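PDB 1I36: conserved protein from Methanothermobacter thermautotrophicus, which is of unknown function but binds NADP, and is probably an oxidoreductase related to the 3-hydroxyacid dehydrogenases. Local coordinates for the interface of chains A and B. Numbering follows the deposited sequence. Chains: chain A/B, Conserved hypothetical protein MTH1747.

Contact 1: the interface of chains A and B. Residues chain A 175, 241, 244-245, 248; chain B 235-238.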
loop_
_atom_site.group_PDB
_atom_site.type_symbol
_atom_site.label_atom_id
_atom_site.label_comp_id
_atom_site.label_asym_id
_atom_site.label_seq_id
_atom_site.Cartn_x
_atom_site.Cartn_y
_atom_site.Cartn_z
ATOM N N GLU A 175 -6.204 -0.447 9.696
ATOM C CA GLU A 175 -7.629 -0.701 9.679
ATOM C C GLU A 175 -7.946 -2.157 9.283
ATOM O O GLU A 175 -8.804 -2.799 9.908
ATOM C CB GLU A 175 -8.365 0.282 8.773
ATOM C CG GLU A 175 -9.857 -0.035 8.654
ATOM C CD GLU A 175 -10.689 1.125 8.182
ATOM O OE1 GLU A 175 -10.874 1.286 6.962
ATOM O OE2 GLU A 175 -11.193 1.870 9.044
ATOM N N CYS A 241 -9.536 10.353 4.960
ATOM C CA CYS A 241 -9.735 9.102 5.696
ATOM C C CYS A 241 -8.477 8.708 6.448
ATOM O O CYS A 241 -8.544 8.302 7.615
ATOM C CB CYS A 241 -10.170 7.992 4.739
ATOM S SG CYS A 241 -11.804 8.289 3.959
ATOM N N ARG A 244 -8.242 10.577 9.575
ATOM C CA ARG A 244 -9.169 10.040 10.572
ATOM C C ARG A 244 -8.566 8.836 11.318
ATOM O O ARG A 244 -8.750 8.709 12.533
ATOM C CB ARG A 244 -10.502 9.674 9.935
ATOM C CG ARG A 244 -11.261 10.870 9.374
ATOM C CD ARG A 244 -12.699 10.516 9.066
ATOM N NE ARG A 244 -13.341 10.051 10.287
ATOM C CZ ARG A 244 -14.356 9.193 10.349
ATOM N NH1 ARG A 244 -14.893 8.692 9.238
ATOM N NH2 ARG A 244 -14.772 8.770 11.541
ATOM N N ILE A 245 -7.806 7.984 10.615
ATOM C CA ILE A 245 -7.168 6.827 11.252
ATOM C C ILE A 245 -6.082 7.308 12.222
ATOM O O ILE A 245 -5.996 6.837 13.366
ATOM C CB ILE A 245 -6.511 5.852 10.216
ATOM C CG1 ILE A 245 -7.575 5.145 9.363
ATOM C CG2 ILE A 245 -5.615 4.849 10.921
ATOM C CD1 ILE A 245 -8.436 4.158 10.111
ATOM N N LYS A 248 -7.342 8.509 15.411
ATOM C CA LYS A 248 -7.622 7.421 16.344
ATOM C C LYS A 248 -6.363 6.894 17.025
ATOM O O LYS A 248 -6.345 6.695 18.235
ATOM C CB LYS A 248 -8.275 6.247 15.625
ATOM C CG LYS A 248 -9.657 6.488 15.105
ATOM C CD LYS A 248 -10.175 5.208 14.471
ATOM C CE LYS A 248 -11.612 5.354 14.077
ATOM N NZ LYS A 248 -12.137 4.078 13.554
ATOM N N ASP B 235 -15.749 0.450 12.971
ATOM C CA ASP B 235 -16.402 1.587 12.323
ATOM C C ASP B 235 -15.378 1.941 11.237
ATOM O O ASP B 235 -14.379 2.616 11.502
ATOM C CB ASP B 235 -16.680 2.710 13.331
ATOM C CG ASP B 235 -17.922 2.410 14.225
ATOM O OD1 ASP B 235 -18.790 1.583 13.834
ATOM O OD2 ASP B 235 -18.034 3.015 15.316
ATOM N N PRO B 236 -15.614 1.450 10.005
ATOM C CA PRO B 236 -14.755 1.640 8.833
ATOM C C PRO B 236 -14.584 3.070 8.352
ATOM O O PRO B 236 -15.553 3.735 7.978
ATOM C CB PRO B 236 -15.419 0.776 7.751
ATOM C CG PRO B 236 -16.712 0.267 8.359
ATOM C CD PRO B 236 -16.971 1.101 9.570
ATOM N N VAL B 237 -13.320 3.484 8.292
ATOM C CA VAL B 237 -12.934 4.808 7.850
ATOM C C VAL B 237 -12.446 4.848 6.393
ATOM O O VAL B 237 -12.861 5.725 5.629
ATOM C CB VAL B 237 -11.818 5.376 8.771
ATOM C CG1 VAL B 237 -11.220 6.658 8.169
ATOM C CG2 VAL B 237 -12.388 5.662 10.186
ATOM N N MET B 238 -11.594 3.896 5.997
ATOM C CA MET B 238 -11.023 3.908 4.652
ATOM C C MET B 238 -11.888 3.630 3.429
ATOM O O MET B 238 -11.709 4.277 2.386
ATOM C CB MET B 238 -9.768 3.021 4.589
ATOM C CG MET B 238 -8.660 3.391 5.579
ATOM S SD MET B 238 -8.133 5.117 5.390
ATOM C CE MET B 238 -7.792 5.159 3.676
HETATM O O HOH W 1 -11.205 2.447 11.862
#
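Where the chain of B:Val237 turns into helix 238-248, the successive backbone amides of B:Val237 and B:Met238 both point at the carboxylate of A:Glu175. A carboxylate meeting amides at a helix start is a common way to cap a helix, done here across a subunit boundary. OE2 accepts a hydrogen bond from the N-H of B:Val237 with its syn lone pair, N to OE2 2.8 Å and almost straight (174° at H). OE1 accepts one from the N-H of B:Met238, N to OE1 2.9 Å, also from the syn side but tilted 21° out of the carboxylate plane. With CG anti to its backbone N (chi1 176°), A:Glu175 reaches out from helix 154-182 toward these amides, and the positive end of the helix dipole would probably favour the carboxylate. A water 2.9 Å from OE2 of A:Glu175 joins it to NZ of A:Lys248 and the carbonyl O of B:Asp235; the direct bond from that NZ to B:Asp235 is weak.

The side chain of B:Val237 is gripped by helix 238-249 of chain A. CG1 meets CB of A:Arg244 at 3.6 Å, while CG2 sits 3.9 Å above the guanidinium plane of A:Arg244, over its centre. A:Ile245 runs antiparallel to it, its CD1 3.8 Å from CB of B:Val237. CB of A:Cys241 touches SD of B:Met238 at 3.6 Å; this cysteine is also known to form an interchain disulfide. The site docks the helix start of one subunit onto two helices of the other, probably steadying the dimer.

Contact 2: the interface of chains A and B. Residues chain A 172, 175, 238; chain B 168-169, 172, 238-239, 242.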
loop_
_atom_site.group_PDB
_atom_site.type_symbol
_atom_site.label_atom_id
_atom_site.label_comp_id
_atom_site.label_asym_id
_atom_site.label_seq_id
_atom_site.Cartn_x
_atom_site.Cartn_y
_atom_site.Cartn_z
ATOM N N LEU A 172 -4.047 1.962 6.024
ATOM C CA LEU A 172 -4.829 0.897 5.386
ATOM C C LEU A 172 -4.525 -0.429 6.084
ATOM O O LEU A 172 -5.434 -1.223 6.381
ATOM C CB LEU A 172 -4.492 0.783 3.895
ATOM C CG LEU A 172 -4.945 1.926 2.982
ATOM C CD1 LEU A 172 -4.216 1.842 1.629
ATOM C CD2 LEU A 172 -6.481 1.894 2.756
ATOM N N GLU A 175 -6.204 -0.447 9.696
ATOM C CA GLU A 175 -7.629 -0.701 9.679
ATOM C C GLU A 175 -7.946 -2.157 9.283
ATOM O O GLU A 175 -8.804 -2.799 9.908
ATOM C CB GLU A 175 -8.365 0.282 8.773
ATOM C CG GLU A 175 -9.857 -0.035 8.654
ATOM C CD GLU A 175 -10.689 1.125 8.182
ATOM O OE1 GLU A 175 -10.874 1.286 6.962
ATOM O OE2 GLU A 175 -11.193 1.870 9.044
ATOM N N MET A 238 -7.936 10.669 -0.562
ATOM C CA MET A 238 -7.447 9.754 0.469
ATOM C C MET A 238 -6.953 10.331 1.810
ATOM O O MET A 238 -7.219 9.756 2.870
ATOM C CB MET A 238 -6.391 8.804 -0.132
ATOM C CG MET A 238 -6.875 7.940 -1.297
ATOM S SD MET A 238 -8.074 6.669 -0.761
ATOM C CE MET A 238 -6.988 5.500 -0.004
ATOM N N GLY B 168 -7.383 -0.889 -1.568
ATOM C CA GLY B 168 -7.074 0.388 -0.955
ATOM C C GLY B 168 -5.698 0.873 -1.412
ATOM O O GLY B 168 -5.543 2.033 -1.761
ATOM N N VAL B 169 -4.715 -0.024 -1.444
ATOM C CA VAL B 169 -3.362 0.342 -1.863
ATOM C C VAL B 169 -3.387 0.801 -3.331
ATOM O O VAL B 169 -2.706 1.763 -3.704
ATOM C CB VAL B 169 -2.380 -0.845 -1.656
ATOM C CG1 VAL B 169 -1.034 -0.602 -2.368
ATOM C CG2 VAL B 169 -2.163 -1.063 -0.184
ATOM N N LEU B 172 -4.722 4.320 -3.455
ATOM C CA LEU B 172 -3.710 5.221 -2.912
ATOM C C LEU B 172 -2.605 5.477 -3.959
ATOM O O LEU B 172 -2.165 6.633 -4.169
ATOM C CB LEU B 172 -3.116 4.604 -1.652
ATOM C CG LEU B 172 -2.000 5.382 -0.953
ATOM C CD1 LEU B 172 -2.550 6.716 -0.426
ATOM C CD2 LEU B 172 -1.442 4.545 0.176
ATOM N N MET B 238 -11.594 3.896 5.997
ATOM C CA MET B 238 -11.023 3.908 4.652
ATOM C C MET B 238 -11.888 3.630 3.429
ATOM O O MET B 238 -11.709 4.277 2.386
ATOM C CB MET B 238 -9.768 3.021 4.589
ATOM C CG MET B 238 -8.660 3.391 5.579
ATOM S SD MET B 238 -8.133 5.117 5.390
ATOM C CE MET B 238 -7.792 5.159 3.676
ATOM N N PRO B 239 -12.840 2.670 3.521
ATOM C CA PRO B 239 -13.673 2.377 2.344
ATOM C C PRO B 239 -14.327 3.585 1.667
ATOM O O PRO B 239 -14.428 3.634 0.426
ATOM C CB PRO B 239 -14.724 1.415 2.897
ATOM C CG PRO B 239 -13.960 0.664 3.965
ATOM C CD PRO B 239 -13.234 1.823 4.661
ATOM N N ILE B 242 -11.747 5.275 -0.620
ATOM C CA ILE B 242 -11.376 4.345 -1.683
ATOM C C ILE B 242 -12.452 4.307 -2.755
ATOM O O ILE B 242 -12.160 4.340 -3.954
ATOM C CB ILE B 242 -11.136 2.906 -1.112
ATOM C CG1 ILE B 242 -9.944 2.925 -0.138
ATOM C CG2 ILE B 242 -10.795 1.947 -2.258
ATOM C CD1 ILE B 242 -9.883 1.692 0.773
#
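A:Leu172 enters chain B as a fork: CD1 lies on helix 154-182, while CD2 is shared between that helix and helix 238-248. Among the apolar contacts, CD1 is 3.5 Å from C of B:Gly168 and 3.9 Å from CA of B:Val169; the lack of a side chain on B:Gly168 probably helps the leucine come this near. CD2 meets CE of B:Met238 at 3.6 Å and CD1 of B:Ile242 at 3.9 Å. The methyl CE of A:Met238 meets CE of B:Met238 at 3.8 Å, the side chains crossing at about a right angle. A:Leu172 has CG anti to the carbonyl carbon (chi1 -70°) but B:Leu172 anti to the backbone N (chi1 178°); they meet at methyl tips, CD1 of A:Leu172 to CD2 of B:Leu172 at 4.1 Å, and the packing of A:Leu172 is not exactly repeated in its twin.

The polar element is the bond from the B:Met238 amide to A:Glu175 at the margin of this greasy patch; OE1 of A:Glu175 also packs 3.3 Å from CD of B:Pro239. An alanine here would probably leave the amides at the start of the chain B helix without their acceptor and open a gap beside B:Met238. Such helix packing likely gives the dimer its apolar centre.

Contact 3: the interface of chains A and B. Residues chain A 172-173, 176, 193, 196-197, 201; chain B 161-162, 165-166.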
loop_
_atom_site.group_PDB
_atom_site.type_symbol
_atom_site.label_atom_id
_atom_site.label_comp_id
_atom_site.label_asym_id
_atom_site.label_seq_id
_atom_site.Cartn_x
_atom_site.Cartn_y
_atom_site.Cartn_z
ATOM N N LEU A 172 -4.047 1.962 6.024
ATOM C CA LEU A 172 -4.829 0.897 5.386
ATOM C C LEU A 172 -4.525 -0.429 6.084
ATOM O O LEU A 172 -5.434 -1.223 6.381
ATOM C CB LEU A 172 -4.492 0.783 3.895
ATOM C CG LEU A 172 -4.945 1.926 2.982
ATOM C CD1 LEU A 172 -4.216 1.842 1.629
ATOM C CD2 LEU A 172 -6.481 1.894 2.756
ATOM N N LEU A 173 -3.252 -0.635 6.393
ATOM C CA LEU A 173 -2.832 -1.853 7.071
ATOM C C LEU A 173 -3.475 -1.939 8.442
ATOM O O LEU A 173 -4.047 -2.973 8.807
ATOM C CB LEU A 173 -1.335 -1.888 7.240
ATOM C CG LEU A 173 -0.859 -3.191 7.878
ATOM C CD1 LEU A 173 -1.015 -4.342 6.862
ATOM C CD2 LEU A 173 0.595 -3.043 8.291
ATOM N N THR A 176 -7.262 -2.664 8.265
ATOM C CA THR A 176 -7.466 -4.044 7.806
ATOM C C THR A 176 -7.155 -5.053 8.923
ATOM O O THR A 176 -7.951 -5.967 9.172
ATOM C CB THR A 176 -6.594 -4.359 6.579
ATOM O OG1 THR A 176 -7.049 -3.576 5.483
ATOM C CG2 THR A 176 -6.689 -5.846 6.179
ATOM N N LEU A 193 -1.345 -12.043 2.917
ATOM C CA LEU A 193 -0.721 -10.873 2.265
ATOM C C LEU A 193 0.727 -11.140 1.819
ATOM O O LEU A 193 1.137 -10.719 0.740
ATOM C CB LEU A 193 -0.775 -9.646 3.166
ATOM C CG LEU A 193 -2.150 -8.982 3.281
ATOM C CD1 LEU A 193 -2.148 -8.031 4.443
ATOM C CD2 LEU A 193 -2.528 -8.276 1.982
ATOM N N THR A 196 1.032 -13.080 -1.266
ATOM C CA THR A 196 0.671 -12.310 -2.469
ATOM C C THR A 196 1.537 -11.066 -2.718
ATOM O O THR A 196 1.830 -10.749 -3.870
ATOM C CB THR A 196 -0.838 -11.878 -2.478
ATOM O OG1 THR A 196 -1.031 -10.811 -3.416
ATOM C CG2 THR A 196 -1.288 -11.386 -1.123
ATOM N N GLU A 197 1.917 -10.348 -1.660
ATOM C CA GLU A 197 2.744 -9.141 -1.800
ATOM C C GLU A 197 4.246 -9.458 -1.877
ATOM O O GLU A 197 5.090 -8.594 -1.613
ATOM C CB GLU A 197 2.469 -8.140 -0.666
ATOM C CG GLU A 197 0.995 -7.753 -0.481
ATOM C CD GLU A 197 0.304 -7.345 -1.779
ATOM O OE1 GLU A 197 -0.273 -8.227 -2.460
ATOM O OE2 GLU A 197 0.322 -6.140 -2.107
ATOM N N PHE A 201 6.919 -9.006 3.496
ATOM C CA PHE A 201 5.699 -8.327 3.940
ATOM C C PHE A 201 5.388 -8.366 5.440
ATOM O O PHE A 201 5.418 -7.323 6.109
ATOM C CB PHE A 201 4.472 -8.792 3.147
ATOM C CG PHE A 201 3.250 -7.952 3.398
ATOM C CD1 PHE A 201 3.061 -6.779 2.691
ATOM C CD2 PHE A 201 2.356 -8.266 4.420
ATOM C CE1 PHE A 201 2.018 -5.916 3.000
ATOM C CE2 PHE A 201 1.308 -7.401 4.736
ATOM C CZ PHE A 201 1.147 -6.225 4.025
ATOM N N LEU B 161 -10.714 -9.427 3.392
ATOM C CA LEU B 161 -9.804 -8.517 4.082
ATOM C C LEU B 161 -8.523 -8.294 3.301
ATOM O O LEU B 161 -8.005 -7.185 3.294
ATOM C CB LEU B 161 -9.472 -9.005 5.494
ATOM C CG LEU B 161 -10.602 -8.906 6.524
ATOM C CD1 LEU B 161 -10.332 -9.763 7.728
ATOM C CD2 LEU B 161 -10.823 -7.495 6.931
ATOM N N ARG B 162 -7.979 -9.337 2.688
ATOM C CA ARG B 162 -6.780 -9.183 1.894
ATOM C C ARG B 162 -7.097 -8.292 0.685
ATOM O O ARG B 162 -6.359 -7.341 0.388
ATOM C CB ARG B 162 -6.224 -10.517 1.402
ATOM C CG ARG B 162 -5.092 -10.302 0.401
ATOM C CD ARG B 162 -4.427 -11.562 -0.052
ATOM N NE ARG B 162 -5.116 -12.210 -1.161
ATOM C CZ ARG B 162 -4.658 -13.295 -1.787
ATOM N NH1 ARG B 162 -3.502 -13.857 -1.417
ATOM N NH2 ARG B 162 -5.341 -13.812 -2.800
ATOM N N TYR B 165 -7.453 -4.614 1.490
ATOM C CA TYR B 165 -6.160 -3.956 1.615
ATOM C C TYR B 165 -5.567 -3.674 0.244
ATOM O O TYR B 165 -5.172 -2.533 -0.042
ATOM C CB TYR B 165 -5.209 -4.813 2.450
ATOM C CG TYR B 165 -3.802 -4.282 2.483
ATOM C CD1 TYR B 165 -3.431 -3.309 3.410
ATOM C CD2 TYR B 165 -2.843 -4.737 1.575
ATOM C CE1 TYR B 165 -2.133 -2.791 3.435
ATOM C CE2 TYR B 165 -1.538 -4.221 1.590
ATOM C CZ TYR B 165 -1.204 -3.245 2.527
ATOM O OH TYR B 165 0.064 -2.712 2.533
ATOM N N THR B 166 -5.506 -4.694 -0.610
ATOM C CA THR B 166 -4.928 -4.528 -1.932
ATOM C C THR B 166 -5.682 -3.491 -2.790
ATOM O O THR B 166 -5.031 -2.723 -3.524
ATOM C CB THR B 166 -4.773 -5.877 -2.663
ATOM O OG1 THR B 166 -6.061 -6.455 -2.891
ATOM C CG2 THR B 166 -3.961 -6.823 -1.833
#
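A:Thr176, whose side chain rests on B:Tyr165, gives its hydroxyl OG1 to the carbonyl O of A:Leu172 one helical turn earlier, at 3.0 Å. The bond stays within chain A and satisfies the hydroxyl, whose OG1 also lies 3.8 Å from CB of B:Tyr165. The methyl CG2 of A:Thr176 lies 3.4 Å from the carbonyl O of B:Leu161. Between the subunits themselves the contact is made by packing, and its main wedge is the ring of B:Tyr165.

With CG anti to the backbone N (chi1 173°), this tyrosine drives its ring into chain A between helices 154-182 and 186-194. One ring edge faces the backbone of A:Leu173, with CE1 of B:Tyr165 3.8 Å from CA of A:Leu173. From obliquely off the ring plane, branch CD2 of A:Leu193 meets CD2 of the tyrosine at 3.6 Å. That same leucine methyl, CD2, touches CG of B:Arg162 at 3.6 Å, the two side chains passing with their tips pointing opposite ways. At its far end B:Tyr165 meets A:Phe201 tip to tip: the phenol OH lies in the plane of the phenylalanine ring, at its edge, 3.8 Å from CE1. Farther out, the arginine crosses A:Thr196 at a slant; A:Thr196 is poorly ordered, as is A:Glu197, so this rim is less certain.

In the fold, the site lies where helix 154-182 of chain B packs into the groove between helix 154-182, helix 186-194 and the loop before helix 202-214 of chain A.

Contacts 1, 2 and 3 follow one another along a single interface: the C-alpha centres of contacts 1 and 2 are about 9 Å apart, those of contacts 2 and 3 about 11 Å, and those of contacts 1 and 3 about 16 Å. Contact 2 is the bridge, sharing A:Glu175 and B:Met238 with contact 1 and A:Leu172 with contact 3. Helix 154-182 of chain A serves all three, carrying a carboxylate into contact 1 and mainly packing surface into contact 3. Because the interface is two-fold symmetric, each contact recurs in outline with the chains exchanged, though A:Leu172 and B:Leu172 differ, an interlocking that makes a genuine dimer likely.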